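Local coordinates for protein putative glycosyl hydrolase (Bacteroides thetaiotaomicron VPI-5482, PDB 3K11) that is of unknown function but probably acts as a hydrolase on carbohydrates, as a member of glycoside hydrolase family 88, at residues A[35-40]-A[98-103]; A[86-91]-A[105-110]; A[329-334]-A[400-405]; A[335-340]-A[408-413]. All blocks are in the same frame, centred on the assembly; numbering follows the deposited sequence. Where two conformers were deposited one is given.

Contact 1 of 4, residues A[35-40]-A[98-103]; sequences DIDRVF and TGDKRY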
loop_
_atom_site.group_PDB
_atom_site.type_symbol
_atom_site.label_atom_id
_atom_site.label_comp_id
_atom_site.label_asym_id
_atom_site.label_seq_id
_atom_site.Cartn_x
_atom_site.Cartn_y
_atom_site.Cartn_z
ATOM N N ASP A 35 0.553 -12.764 -32.273
ATOM C CA ASP A 35 1.343 -11.765 -31.581
ATOM C C ASP A 35 2.793 -12.179 -31.381
ATOM O O ASP A 35 3.709 -11.405 -31.668
ATOM C CB ASP A 35 0.646 -11.372 -30.286
ATOM C CG ASP A 35 -0.596 -10.495 -30.535
ATOM O OD1 ASP A 35 -0.751 -9.900 -31.625
ATOM O OD2 ASP A 35 -1.448 -10.394 -29.642
ATOM N N ILE A 36 3.034 -13.408 -30.947
ATOM C CA ILE A 36 4.441 -13.851 -30.833
ATOM C C ILE A 36 5.090 -13.954 -32.210
ATOM O O ILE A 36 6.268 -13.730 -32.337
ATOM C CB ILE A 36 4.661 -15.107 -29.925
ATOM C CG1 ILE A 36 3.945 -16.359 -30.462
ATOM C CG2 ILE A 36 4.268 -14.785 -28.500
ATOM C CD1 ILE A 36 4.379 -17.706 -29.804
ATOM N N ASP A 37 4.325 -14.279 -33.243
ATOM C CA ASP A 37 4.871 -14.306 -34.621
ATOM C C ASP A 37 5.325 -12.907 -35.060
ATOM O O ASP A 37 6.332 -12.771 -35.744
ATOM C CB ASP A 37 3.831 -14.838 -35.591
ATOM C CG ASP A 37 3.762 -16.374 -35.647
ATOM O OD1 ASP A 37 4.685 -17.066 -35.177
ATOM O OD2 ASP A 37 2.736 -16.856 -36.219
ATOM N N ARG A 38 4.615 -11.863 -34.628
ATOM C CA ARG A 38 5.004 -10.474 -34.935
ATOM C C ARG A 38 6.318 -10.105 -34.248
ATOM O O ARG A 38 7.208 -9.496 -34.857
ATOM C CB ARG A 38 3.882 -9.495 -34.599
ATOM C CG ARG A 38 4.156 -8.093 -35.096
ATOM C CD ARG A 38 2.910 -7.214 -35.132
ATOM N NE ARG A 38 2.438 -6.834 -33.803
ATOM C CZ ARG A 38 1.470 -7.457 -33.132
ATOM N NH1 ARG A 38 0.843 -8.526 -33.620
ATOM N NH2 ARG A 38 1.138 -7.018 -31.929
ATOM N N VAL A 39 6.458 -10.507 -32.988
ATOM C CA VAL A 39 7.706 -10.281 -32.262
ATOM C C VAL A 39 8.829 -11.094 -32.921
ATOM O O VAL A 39 9.931 -10.588 -33.148
ATOM C CB VAL A 39 7.589 -10.677 -30.770
ATOM C CG1 VAL A 39 8.947 -10.574 -30.118
ATOM C CG2 VAL A 39 6.515 -9.813 -30.033
ATOM N N PHE A 40 8.548 -12.355 -33.237
ATOM C CA PHE A 40 9.552 -13.223 -33.832
ATOM C C PHE A 40 10.046 -12.660 -35.167
ATOM O O PHE A 40 11.251 -12.639 -35.438
ATOM C CB PHE A 40 8.972 -14.627 -34.036
ATOM C CG PHE A 40 9.925 -15.573 -34.704
ATOM C CD1 PHE A 40 11.091 -15.932 -34.078
ATOM C CD2 PHE A 40 9.674 -16.061 -35.986
ATOM C CE1 PHE A 40 12.005 -16.774 -34.679
ATOM C CE2 PHE A 40 10.579 -16.897 -36.598
ATOM C CZ PHE A 40 11.745 -17.276 -35.929
ATOM N N THR A 98 3.796 -24.966 -29.944
ATOM C CA THR A 98 3.097 -24.555 -31.164
ATOM C C THR A 98 3.341 -25.481 -32.320
ATOM O O THR A 98 2.577 -25.484 -33.279
ATOM C CB THR A 98 3.567 -23.154 -31.625
ATOM O OG1 THR A 98 4.942 -23.230 -32.052
ATOM C CG2 THR A 98 3.433 -22.119 -30.501
ATOM N N GLY A 99 4.450 -26.210 -32.281
ATOM C CA GLY A 99 4.846 -27.024 -33.396
ATOM C C GLY A 99 5.430 -26.258 -34.565
ATOM O O GLY A 99 5.663 -26.837 -35.607
ATOM N N ASP A 100 5.669 -24.963 -34.416
ATOM C CA ASP A 100 6.229 -24.146 -35.473
ATOM C C ASP A 100 7.759 -24.309 -35.403
ATOM O O ASP A 100 8.421 -23.741 -34.542
ATOM C CB ASP A 100 5.796 -22.682 -35.256
ATOM C CG ASP A 100 6.165 -21.776 -36.402
ATOM O OD1 ASP A 100 7.000 -22.179 -37.234
ATOM O OD2 ASP A 100 5.614 -20.652 -36.460
ATOM N N LYS A 101 8.318 -25.057 -36.350
ATOM C CA LYS A 101 9.756 -25.332 -36.381
ATOM C C LYS A 101 10.602 -24.133 -36.733
ATOM O O LYS A 101 11.832 -24.186 -36.607
ATOM C CB LYS A 101 10.042 -26.439 -37.396
ATOM C CG LYS A 101 9.374 -27.775 -37.031
ATOM N N ARG A 102 9.989 -23.070 -37.235
ATOM C CA ARG A 102 10.743 -21.844 -37.532
ATOM C C ARG A 102 11.439 -21.335 -36.270
ATOM O O ARG A 102 12.536 -20.772 -36.334
ATOM C CB ARG A 102 9.842 -20.733 -38.068
ATOM C CG ARG A 102 9.195 -20.992 -39.447
ATOM C CD ARG A 102 8.413 -19.744 -39.866
ATOM N NE ARG A 102 7.479 -19.372 -38.796
ATOM C CZ ARG A 102 7.169 -18.131 -38.404
ATOM N NH1 ARG A 102 7.671 -17.052 -38.988
ATOM N NH2 ARG A 102 6.343 -17.970 -37.393
ATOM N N TYR A 103 10.776 -21.508 -35.126
ATOM C CA TYR A 103 11.321 -21.028 -33.871
ATOM C C TYR A 103 12.630 -21.739 -33.520
ATOM O O TYR A 103 13.617 -21.091 -33.170
ATOM C CB TYR A 103 10.308 -21.167 -32.740
ATOM C CG TYR A 103 9.008 -20.415 -32.910
ATOM C CD1 TYR A 103 8.959 -19.159 -33.476
ATOM C CD2 TYR A 103 7.828 -20.944 -32.441
ATOM C CE1 TYR A 103 7.765 -18.482 -33.603
ATOM C CE2 TYR A 103 6.631 -20.244 -32.533
ATOM C CZ TYR A 103 6.609 -19.018 -33.096
ATOM O OH TYR A 103 5.427 -18.323 -33.210
HETATM O O HOH W 1 6.654 -14.726 -37.612
#
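Asp-37 and Arg-102 form the charged half of this contact: OD1 of Asp-37 makes a salt bridge of 2.9 Å to NH2 of Arg-102, lying near the guanidinium plane while its own carboxylate stands 79° from it. The same OD1 accepts from Tyr-103 OH, a bond so short in the model that its exact length is doubtful. Arg-102 also grips Asp-100 side-on, NE reaching OD1 at 3.2 Å and NH2 reaching OD2 at 2.9 Å. From the N-cap position Asp-100 OD1 takes the N-H of Arg-102 as well (OD1 to N 3.1 Å), and Lys-33 bridges OD2 of both aspartates, probably easing the repulsion between them. An alanine in place of Asp-100 would probably leave the helix start without its cap and set the Arg-102 guanidinium freer to turn. A water donates to Asp-37 O and accepts from Arg-102 NH1.

The aromatic half is a T-shaped pair. Phe-40 has CG anti to its backbone N (chi1 177°), and the edge of Tyr-103 meets its face, CD1 over the ring centre and planes 87° apart. The rim of Phe-40, at CE2, lies against one face of the guanidinium.

Helix 29-45 is thus joined to the start of helix 101-128, with Leu-91 of helix 82-98 touching both rings and Leu-404 and Ile-411 of helix 400-416 packed on Ile-36.

Contact 2 of 4, residues A[86-91]-A[105-110]; sequences VTYSAL and DYVQNR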
loop_
_atom_site.group_PDB
_atom_site.type_symbol
_atom_site.label_atom_id
_atom_site.label_comp_id
_atom_site.label_asym_id
_atom_site.label_seq_id
_atom_site.Cartn_x
_atom_site.Cartn_y
_atom_site.Cartn_z
ATOM N N VAL A 86 17.803 -15.792 -22.825
ATOM C CA VAL A 86 16.385 -15.996 -22.521
ATOM C C VAL A 86 15.584 -16.219 -23.807
ATOM O O VAL A 86 14.734 -17.142 -23.912
ATOM C CB VAL A 86 15.801 -14.818 -21.681
ATOM C CG1 VAL A 86 14.304 -15.089 -21.369
ATOM C CG2 VAL A 86 16.622 -14.597 -20.423
ATOM N N THR A 87 15.864 -15.419 -24.834
ATOM C CA THR A 87 15.149 -15.552 -26.116
ATOM C C THR A 87 15.328 -16.941 -26.696
ATOM O O THR A 87 14.366 -17.545 -27.216
ATOM C CB THR A 87 15.624 -14.490 -27.103
ATOM O OG1 THR A 87 15.325 -13.192 -26.577
ATOM C CG2 THR A 87 14.971 -14.669 -28.511
ATOM N N TYR A 88 16.551 -17.458 -26.635
ATOM C CA TYR A 88 16.784 -18.802 -27.178
ATOM C C TYR A 88 15.968 -19.874 -26.438
ATOM O O TYR A 88 15.382 -20.760 -27.062
ATOM C CB TYR A 88 18.266 -19.165 -27.125
ATOM C CG TYR A 88 19.146 -18.298 -27.993
ATOM C CD1 TYR A 88 18.876 -18.130 -29.355
ATOM C CD2 TYR A 88 20.267 -17.672 -27.465
ATOM C CE1 TYR A 88 19.688 -17.322 -30.140
ATOM C CE2 TYR A 88 21.079 -16.860 -28.252
ATOM C CZ TYR A 88 20.800 -16.705 -29.587
ATOM O OH TYR A 88 21.602 -15.896 -30.375
ATOM N N SER A 89 15.962 -19.818 -25.105
ATOM C CA SER A 89 15.140 -20.752 -24.303
ATOM C C SER A 89 13.663 -20.605 -24.619
ATOM O O SER A 89 12.946 -21.612 -24.736
ATOM C CB SER A 89 15.387 -20.594 -22.776
ATOM O OG SER A 89 16.543 -21.334 -22.339
ATOM N N ALA A 90 13.208 -19.363 -24.759
ATOM C CA ALA A 90 11.813 -19.088 -25.137
ATOM C C ALA A 90 11.403 -19.754 -26.438
ATOM O O ALA A 90 10.310 -20.363 -26.557
ATOM C CB ALA A 90 11.599 -17.587 -25.233
ATOM N N LEU A 91 12.259 -19.618 -27.445
ATOM C CA LEU A 91 11.970 -20.168 -28.785
ATOM C C LEU A 91 12.033 -21.683 -28.837
ATOM O O LEU A 91 11.253 -22.320 -29.577
ATOM C CB LEU A 91 12.919 -19.534 -29.808
ATOM C CG LEU A 91 12.609 -18.053 -30.107
ATOM C CD1 LEU A 91 13.762 -17.405 -30.918
ATOM C CD2 LEU A 91 11.206 -17.863 -30.781
ATOM N N ASP A 105 14.423 -23.438 -35.756
ATOM C CA ASP A 105 15.344 -23.167 -36.879
ATOM C C ASP A 105 16.178 -21.922 -36.583
ATOM O O ASP A 105 17.374 -21.858 -36.901
ATOM C CB ASP A 105 14.599 -22.892 -38.171
ATOM C CG ASP A 105 13.960 -24.148 -38.788
ATOM O OD1 ASP A 105 14.222 -25.273 -38.303
ATOM O OD2 ASP A 105 13.170 -23.965 -39.745
ATOM N N TYR A 106 15.539 -20.917 -35.999
ATOM C CA TYR A 106 16.235 -19.698 -35.612
ATOM C C TYR A 106 17.355 -19.969 -34.630
ATOM O O TYR A 106 18.447 -19.441 -34.757
ATOM C CB TYR A 106 15.222 -18.721 -34.981
ATOM C CG TYR A 106 15.816 -17.456 -34.433
ATOM C CD1 TYR A 106 16.259 -17.391 -33.110
ATOM C CD2 TYR A 106 15.903 -16.304 -35.204
ATOM C CE1 TYR A 106 16.790 -16.233 -32.586
ATOM C CE2 TYR A 106 16.445 -15.117 -34.673
ATOM C CZ TYR A 106 16.889 -15.113 -33.358
ATOM O OH TYR A 106 17.430 -13.998 -32.796
ATOM N N VAL A 107 17.061 -20.757 -33.600
ATOM C CA VAL A 107 18.030 -21.039 -32.559
ATOM C C VAL A 107 19.141 -21.893 -33.134
ATOM O O VAL A 107 20.319 -21.658 -32.892
ATOM C CB VAL A 107 17.379 -21.719 -31.337
ATOM C CG1 VAL A 107 18.407 -21.869 -30.228
ATOM C CG2 VAL A 107 16.156 -20.852 -30.802
ATOM N N GLN A 108 18.759 -22.917 -33.889
ATOM C CA GLN A 108 19.750 -23.735 -34.601
ATOM C C GLN A 108 20.716 -22.858 -35.401
ATOM O O GLN A 108 21.936 -22.993 -35.308
ATOM C CB GLN A 108 19.037 -24.712 -35.541
ATOM C CG GLN A 108 18.328 -25.888 -34.856
ATOM C CD GLN A 108 19.270 -27.018 -34.494
ATOM O OE1 GLN A 108 20.440 -26.986 -34.864
ATOM N NE2 GLN A 108 18.763 -28.028 -33.795
ATOM N N ASN A 109 20.156 -21.951 -36.186
ATOM C CA ASN A 109 20.949 -21.126 -37.056
ATOM C C ASN A 109 21.925 -20.248 -36.289
ATOM O O ASN A 109 23.106 -20.202 -36.624
ATOM C CB ASN A 109 20.040 -20.290 -37.927
ATOM C CG ASN A 109 20.791 -19.325 -38.781
ATOM O OD1 ASN A 109 20.952 -18.161 -38.419
ATOM N ND2 ASN A 109 21.281 -19.798 -39.927
ATOM N N ARG A 110 21.433 -19.570 -35.256
ATOM C CA ARG A 110 22.306 -18.685 -34.465
ATOM C C ARG A 110 23.383 -19.448 -33.703
ATOM O O ARG A 110 24.542 -19.028 -33.668
ATOM C CB ARG A 110 21.493 -17.799 -33.516
ATOM C CG ARG A 110 20.467 -16.876 -34.202
ATOM C CD ARG A 110 21.032 -16.164 -35.375
ATOM N NE ARG A 110 20.137 -15.103 -35.875
ATOM C CZ ARG A 110 19.105 -15.293 -36.691
ATOM N NH1 ARG A 110 18.718 -16.516 -37.049
ATOM N NH2 ARG A 110 18.430 -14.252 -37.138
#
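Tyr-88 packs against Val-107 where helices 82-98 and 101-128 fold back on each other as an antiparallel helical hairpin, the kind of unit that gives the six-hairpin clan its name. The segment axes approach to 9.5 Å at 138°. From CB outward, Tyr-88 runs along the facing helix: CB lies 4.1 Å from Val-107 CG1, and CD1 touches the same methyl at 3.9 Å. Further along, CE1 meets two neighbours on that helix, Tyr-106 CE1 at 3.9 Å and Arg-110 CB. At the tip, OH rests 3.7 Å from Arg-110 CB, and its polar partner is the carbonyl of Leu-79. An alanine in place of Tyr-88 would probably open a gap beside Val-107 and Arg-110 and leave the Leu-79 carbonyl without its mate.

Arg-110 offers only the base of its chain here. A bend at chi2 (-46°) turns CD aside, and the guanidinium goes on to Thr-47 O and Asp-44. Tyr-106 ends in a hydroxyl bonded to Thr-47 and Trp-84. On the other flank, Val-107 CG2 touches Leu-91 CB at 3.6 Å, and Leu-91 CD1 presses to 3.3 Å from Tyr-106 CD1.

Contact 3 of 4, residues A[329-334]-A[400-405]; sequences TAIYVY and YGPVLW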
loop_
_atom_site.group_PDB
_atom_site.type_symbol
_atom_site.label_atom_id
_atom_site.label_comp_id
_atom_site.label_asym_id
_atom_site.label_seq_id
_atom_site.Cartn_x
_atom_site.Cartn_y
_atom_site.Cartn_z
ATOM N N THR A 329 6.325 -8.439 -16.102
ATOM C CA THR A 329 4.972 -8.914 -16.313
ATOM C C THR A 329 4.963 -10.139 -17.191
ATOM O O THR A 329 4.313 -11.157 -16.858
ATOM C CB THR A 329 4.077 -7.800 -16.904
ATOM O OG1 THR A 329 4.019 -6.701 -15.977
ATOM C CG2 THR A 329 2.666 -8.319 -17.184
ATOM N N ALA A 330 5.734 -10.090 -18.276
ATOM C CA ALA A 330 5.821 -11.239 -19.183
ATOM C C ALA A 330 6.413 -12.480 -18.490
ATOM O O ALA A 330 5.941 -13.611 -18.691
ATOM C CB ALA A 330 6.668 -10.883 -20.452
ATOM N N ILE A 331 7.500 -12.278 -17.763
ATOM C CA ILE A 331 8.115 -13.353 -16.993
ATOM C C ILE A 331 7.072 -14.005 -16.048
ATOM O O ILE A 331 6.961 -15.250 -16.025
ATOM C CB ILE A 331 9.336 -12.911 -16.165
ATOM C CG1 ILE A 331 10.499 -12.416 -17.055
ATOM C CG2 ILE A 331 9.808 -14.081 -15.263
ATOM C CD1 ILE A 331 11.556 -11.530 -16.277
ATOM N N TYR A 332 6.320 -13.208 -15.301
ATOM C CA TYR A 332 5.317 -13.765 -14.408
ATOM C C TYR A 332 4.269 -14.551 -15.149
ATOM O O TYR A 332 3.831 -15.620 -14.690
ATOM C CB TYR A 332 4.630 -12.717 -13.569
ATOM C CG TYR A 332 5.595 -11.901 -12.714
ATOM C CD1 TYR A 332 6.667 -12.496 -12.057
ATOM C CD2 TYR A 332 5.391 -10.559 -12.511
ATOM C CE1 TYR A 332 7.529 -11.738 -11.265
ATOM C CE2 TYR A 332 6.258 -9.791 -11.711
ATOM C CZ TYR A 332 7.325 -10.390 -11.113
ATOM O OH TYR A 332 8.212 -9.645 -10.348
ATOM N N VAL A 333 3.822 -14.022 -16.270
ATOM C CA VAL A 333 2.820 -14.757 -17.093
ATOM C C VAL A 333 3.380 -16.134 -17.491
ATOM O O VAL A 333 2.676 -17.136 -17.401
ATOM C CB VAL A 333 2.402 -13.946 -18.345
ATOM C CG1 VAL A 333 1.557 -14.785 -19.339
ATOM C CG2 VAL A 333 1.605 -12.664 -17.907
ATOM N N TYR A 334 4.617 -16.168 -17.967
ATOM C CA TYR A 334 5.228 -17.442 -18.318
ATOM C C TYR A 334 5.222 -18.355 -17.098
ATOM O O TYR A 334 4.852 -19.523 -17.190
ATOM C CB TYR A 334 6.672 -17.331 -18.833
ATOM C CG TYR A 334 7.332 -18.696 -18.781
ATOM C CD1 TYR A 334 7.021 -19.676 -19.719
ATOM C CD2 TYR A 334 8.209 -19.046 -17.754
ATOM C CE1 TYR A 334 7.575 -20.934 -19.629
ATOM C CE2 TYR A 334 8.750 -20.341 -17.648
ATOM C CZ TYR A 334 8.428 -21.263 -18.602
ATOM O OH TYR A 334 8.961 -22.532 -18.561
ATOM N N TYR A 400 12.041 -9.244 -24.876
ATOM C CA TYR A 400 11.716 -10.097 -26.031
ATOM C C TYR A 400 11.528 -11.574 -25.658
ATOM O O TYR A 400 10.489 -12.172 -26.017
ATOM C CB TYR A 400 12.771 -9.851 -27.155
ATOM C CG TYR A 400 12.559 -8.455 -27.675
ATOM C CD1 TYR A 400 11.567 -8.196 -28.605
ATOM C CD2 TYR A 400 13.192 -7.375 -27.087
ATOM C CE1 TYR A 400 11.257 -6.881 -28.996
ATOM C CE2 TYR A 400 12.897 -6.047 -27.494
ATOM C CZ TYR A 400 11.939 -5.826 -28.450
ATOM O OH TYR A 400 11.599 -4.539 -28.830
ATOM N N GLY A 401 12.528 -12.145 -24.978
ATOM C CA GLY A 401 12.507 -13.545 -24.536
ATOM C C GLY A 401 11.267 -13.834 -23.732
ATOM O O GLY A 401 10.516 -14.763 -24.009
ATOM N N PRO A 402 11.063 -13.045 -22.700
ATOM C CA PRO A 402 9.898 -13.254 -21.858
ATOM C C PRO A 402 8.545 -13.187 -22.543
ATOM O O PRO A 402 7.704 -14.000 -22.270
ATOM C CB PRO A 402 10.064 -12.207 -20.788
ATOM C CG PRO A 402 11.532 -12.006 -20.655
ATOM C CD PRO A 402 12.021 -12.103 -22.106
ATOM N N VAL A 403 8.351 -12.258 -23.474
ATOM C CA VAL A 403 7.094 -12.182 -24.192
ATOM C C VAL A 403 6.918 -13.429 -25.021
ATOM O O VAL A 403 5.818 -13.987 -25.094
ATOM C CB VAL A 403 7.040 -10.880 -25.040
ATOM C CG1 VAL A 403 5.895 -10.929 -26.059
ATOM C CG2 VAL A 403 6.914 -9.657 -24.077
ATOM N N LEU A 404 7.977 -13.843 -25.711
ATOM C CA LEU A 404 7.886 -15.051 -26.540
ATOM C C LEU A 404 7.573 -16.289 -25.712
ATOM O O LEU A 404 6.748 -17.124 -26.087
ATOM C CB LEU A 404 9.199 -15.278 -27.320
ATOM C CG LEU A 404 9.507 -14.273 -28.461
ATOM C CD1 LEU A 404 11.008 -14.344 -28.900
ATOM C CD2 LEU A 404 8.580 -14.542 -29.682
ATOM N N TRP A 405 8.255 -16.399 -24.588
ATOM C CA TRP A 405 8.126 -17.570 -23.707
ATOM C C TRP A 405 6.742 -17.581 -23.075
ATOM O O TRP A 405 6.076 -18.606 -23.053
ATOM C CB TRP A 405 9.205 -17.518 -22.623
ATOM C CG TRP A 405 9.738 -18.852 -22.169
ATOM C CD1 TRP A 405 9.179 -20.075 -22.341
ATOM C CD2 TRP A 405 10.936 -19.062 -21.430
ATOM N NE1 TRP A 405 9.954 -21.034 -21.765
ATOM C CE2 TRP A 405 11.036 -20.440 -21.182
ATOM C CE3 TRP A 405 11.950 -18.221 -20.973
ATOM C CZ2 TRP A 405 12.081 -20.983 -20.463
ATOM C CZ3 TRP A 405 12.994 -18.759 -20.279
ATOM C CH2 TRP A 405 13.041 -20.120 -20.001
HETATM O O HOH W 2 9.357 -23.809 -20.919
#
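Tyr-334 meets Trp-405 because its CG stands anti to its own backbone N, while Trp-405 holds chi1 at -147°, away from a staggered position. The two rings then overlap obliquely, centroids of the tyrosine ring and the indole five-membered ring 3.8 Å apart and planes inclined by 33°. Within that overlap Tyr-334 CE1 lies over the indole face, 3.2 Å from Trp-405 NE1.

One turn back, Pro-402 lies against the other helix, side by side with Ile-331: its CB is 3.7 Å from Ala-330 CB and 3.8 Å from Ile-331 CG1. With only a methyl at Ala-330 on this face, the segment axes come within 7.9 Å, as two helices running in much the same direction, an arrangement consistent with neighbouring helices of an alpha/alpha barrel. Leu-273 and Glu-277 of helix 265-281 touch the side chains of Tyr-334 and Trp-405, respectively.

The indole N-H is spent on a water, 3.0 Å from Trp-405 NE1, which in turn donates to Tyr-334 OH at 2.7 Å. The buried aromatic pair therefore shares one water between its polar atoms, and its faces meet through dispersion.

Contact 4 of 4, residues A[335-340]-A[408-413]; sequences CLAHAI and AEMIRL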
loop_
_atom_site.group_PDB
_atom_site.type_symbol
_atom_site.label_atom_id
_atom_site.label_comp_id
_atom_site.label_asym_id
_atom_site.label_seq_id
_atom_site.Cartn_x
_atom_site.Cartn_y
_atom_site.Cartn_z
ATOM N N CYS A 335 5.738 -17.856 -15.981
ATOM C CA CYS A 335 5.872 -18.722 -14.824
ATOM C C CYS A 335 4.545 -19.291 -14.364
ATOM O O CYS A 335 4.469 -20.434 -13.955
ATOM C CB CYS A 335 6.492 -17.984 -13.668
ATOM S SG CYS A 335 8.248 -17.595 -14.026
ATOM N N LEU A 336 3.522 -18.452 -14.367
ATOM C CA LEU A 336 2.211 -18.866 -13.887
ATOM C C LEU A 336 1.580 -19.876 -14.821
ATOM O O LEU A 336 1.091 -20.930 -14.366
ATOM C CB LEU A 336 1.316 -17.650 -13.675
ATOM C CG LEU A 336 1.679 -16.687 -12.559
ATOM C CD1 LEU A 336 0.824 -15.386 -12.691
ATOM C CD2 LEU A 336 1.608 -17.346 -11.114
ATOM N N ALA A 337 1.621 -19.616 -16.131
ATOM C CA ALA A 337 1.056 -20.571 -17.106
ATOM C C ALA A 337 1.799 -21.901 -17.012
ATOM O O ALA A 337 1.180 -22.978 -17.061
ATOM C CB ALA A 337 1.143 -19.994 -18.510
ATOM N N HIS A 338 3.128 -21.832 -16.893
ATOM C CA HIS A 338 3.956 -23.045 -16.816
ATOM C C HIS A 338 3.600 -23.896 -15.581
ATOM O O HIS A 338 3.427 -25.114 -15.673
ATOM C CB HIS A 338 5.422 -22.666 -16.754
ATOM C CG HIS A 338 6.349 -23.825 -16.892
ATOM N ND1 HIS A 338 6.397 -24.580 -18.045
ATOM C CD2 HIS A 338 7.273 -24.351 -16.046
ATOM C CE1 HIS A 338 7.285 -25.554 -17.886
ATOM N NE2 HIS A 338 7.851 -25.423 -16.695
ATOM N N ALA A 339 3.484 -23.210 -14.442
ATOM C CA ALA A 339 3.191 -23.862 -13.163
ATOM C C ALA A 339 1.797 -24.499 -13.209
ATOM O O ALA A 339 1.594 -25.560 -12.641
ATOM C CB ALA A 339 3.274 -22.860 -11.997
ATOM N N ILE A 340 0.841 -23.856 -13.886
ATOM C CA ILE A 340 -0.478 -24.466 -14.051
ATOM C C ILE A 340 -0.370 -25.691 -14.945
ATOM O O ILE A 340 -0.901 -26.781 -14.592
ATOM C CB ILE A 340 -1.525 -23.495 -14.671
ATOM C CG1 ILE A 340 -1.809 -22.312 -13.720
ATOM C CG2 ILE A 340 -2.844 -24.251 -14.953
ATOM C CD1 ILE A 340 -2.458 -21.049 -14.419
ATOM N N ALA A 408 4.225 -18.564 -25.777
ATOM C CA ALA A 408 4.337 -20.003 -26.019
ATOM C C ALA A 408 3.604 -20.819 -24.967
ATOM O O ALA A 408 2.900 -21.775 -25.292
ATOM C CB ALA A 408 5.803 -20.416 -26.040
ATOM N N GLU A 409 3.769 -20.430 -23.709
ATOM C CA GLU A 409 3.185 -21.154 -22.601
ATOM C C GLU A 409 1.691 -20.884 -22.469
ATOM O O GLU A 409 0.882 -21.792 -22.129
ATOM C CB GLU A 409 3.925 -20.802 -21.292
ATOM C CG GLU A 409 3.800 -21.856 -20.231
ATOM C CD GLU A 409 4.486 -23.169 -20.568
ATOM O OE1 GLU A 409 5.340 -23.196 -21.444
ATOM O OE2 GLU A 409 4.127 -24.160 -19.941
HETATM N N MSE A 410 1.279 -19.675 -22.796
HETATM C CA MSE A 410 -0.156 -19.388 -22.867
HETATM C C MSE A 410 -0.859 -20.218 -23.930
HETATM O O MSE A 410 -1.993 -20.692 -23.715
HETATM C CB MSE A 410 -0.424 -17.888 -23.118
HETATM C CG MSE A 410 -0.170 -16.964 -21.956
HETATM SE SE MSE A 410 -1.273 -17.286 -20.457
HETATM C CE MSE A 410 -2.975 -17.318 -21.287
ATOM N N ILE A 411 -0.209 -20.473 -25.053
ATOM C CA ILE A 411 -0.811 -21.333 -26.083
ATOM C C ILE A 411 -1.053 -22.734 -25.523
ATOM O O ILE A 411 -2.157 -23.286 -25.703
ATOM C CB ILE A 411 0.043 -21.355 -27.386
ATOM C CG1 ILE A 411 -0.072 -19.984 -28.077
ATOM C CG2 ILE A 411 -0.342 -22.552 -28.370
ATOM C CD1 ILE A 411 1.066 -19.656 -29.128
ATOM N N ARG A 412 -0.050 -23.294 -24.833
ATOM C CA ARG A 412 -0.210 -24.599 -24.173
ATOM C C ARG A 412 -1.383 -24.560 -23.209
ATOM O O ARG A 412 -2.248 -25.433 -23.229
ATOM C CB ARG A 412 1.042 -24.970 -23.385
ATOM C CG ARG A 412 0.937 -26.276 -22.588
ATOM C CD ARG A 412 1.132 -27.450 -23.471
ATOM N NE ARG A 412 2.549 -27.786 -23.636
ATOM C CZ ARG A 412 3.049 -28.492 -24.655
ATOM N NH1 ARG A 412 2.274 -28.924 -25.661
ATOM N NH2 ARG A 412 4.351 -28.747 -24.690
ATOM N N LEU A 413 -1.384 -23.553 -22.345
ATOM C CA LEU A 413 -2.452 -23.412 -21.327
ATOM C C LEU A 413 -3.841 -23.347 -21.965
ATOM O O LEU A 413 -4.800 -24.058 -21.550
ATOM C CB LEU A 413 -2.185 -22.153 -20.480
ATOM C CG LEU A 413 -3.136 -21.851 -19.307
ATOM C CD1 LEU A 413 -3.083 -22.976 -18.249
ATOM C CD2 LEU A 413 -2.838 -20.481 -18.672
#
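His-338 donates from ND1 to Glu-409 OE2, 3.0 Å away, with an N-H...O angle of 156°. The oxygen lies near the imidazole plane, but the donor stands well above the plane of the carboxylate. A bend at chi2 (66°) brings CD of Glu-409 round towards the histidine; its CG lies 3.7 Å from Ala-337 CB. That methyl of Ala-337 also touches Met-410 SE (4.1 Å; the residue is selenomethionine) and Leu-413 CD2 (4.0 Å). The other branch of Leu-413, CD1, reaches Ile-340 CG2 at 3.5 Å, so the leucine fork lies across two residues of the facing helix.

The segments 335-340 and 408-413, on helices 326-342 and 400-416, cross at 36°, with axes 8.6 Å apart at their closest. Such roughly parallel helices side by side are consistent with the alpha/alpha barrel expected for a family 88 glycoside hydrolase, and the small Ala-337 lies where the backbones come nearest, opposite Glu-409.

Further out, the polar pair is fixed from both ends. His-338 NE2 is hydrogen-bonded to Asp-280 OD1, which with ND1 sets the rotation of the ring, and the rings of Tyr-334 and Trp-344 meet it. Asn-341 ND2 adds a second bond to Glu-409 OE2. On the apolar side, Trp-358 of helix 347-362 packs on Met-410, Tyr-350 of the same helix on Ile-340, and Tyr-428 on Leu-413.

From the N terminus, contact 1 is the first to open, at 35-40, and it closes when the chain reaches 98-103. Contact 2 opens inside that span, at 86-91, and closes just beyond it at 105-110, so the two loops cross and share helix 101-128. Contacts 3 and 4 come much later and cross in the same way, both between helices 326-342 and 400-416, their centres about 10 Å apart. The early and late pairs are in series, yet they meet in space through helix 400-416: Trp-405 packs on Ala-90, Leu-404 on Val-39 and Ile-411 on Thr-98. The last of these helices thereby ties the N-terminal ones to helix 326-342.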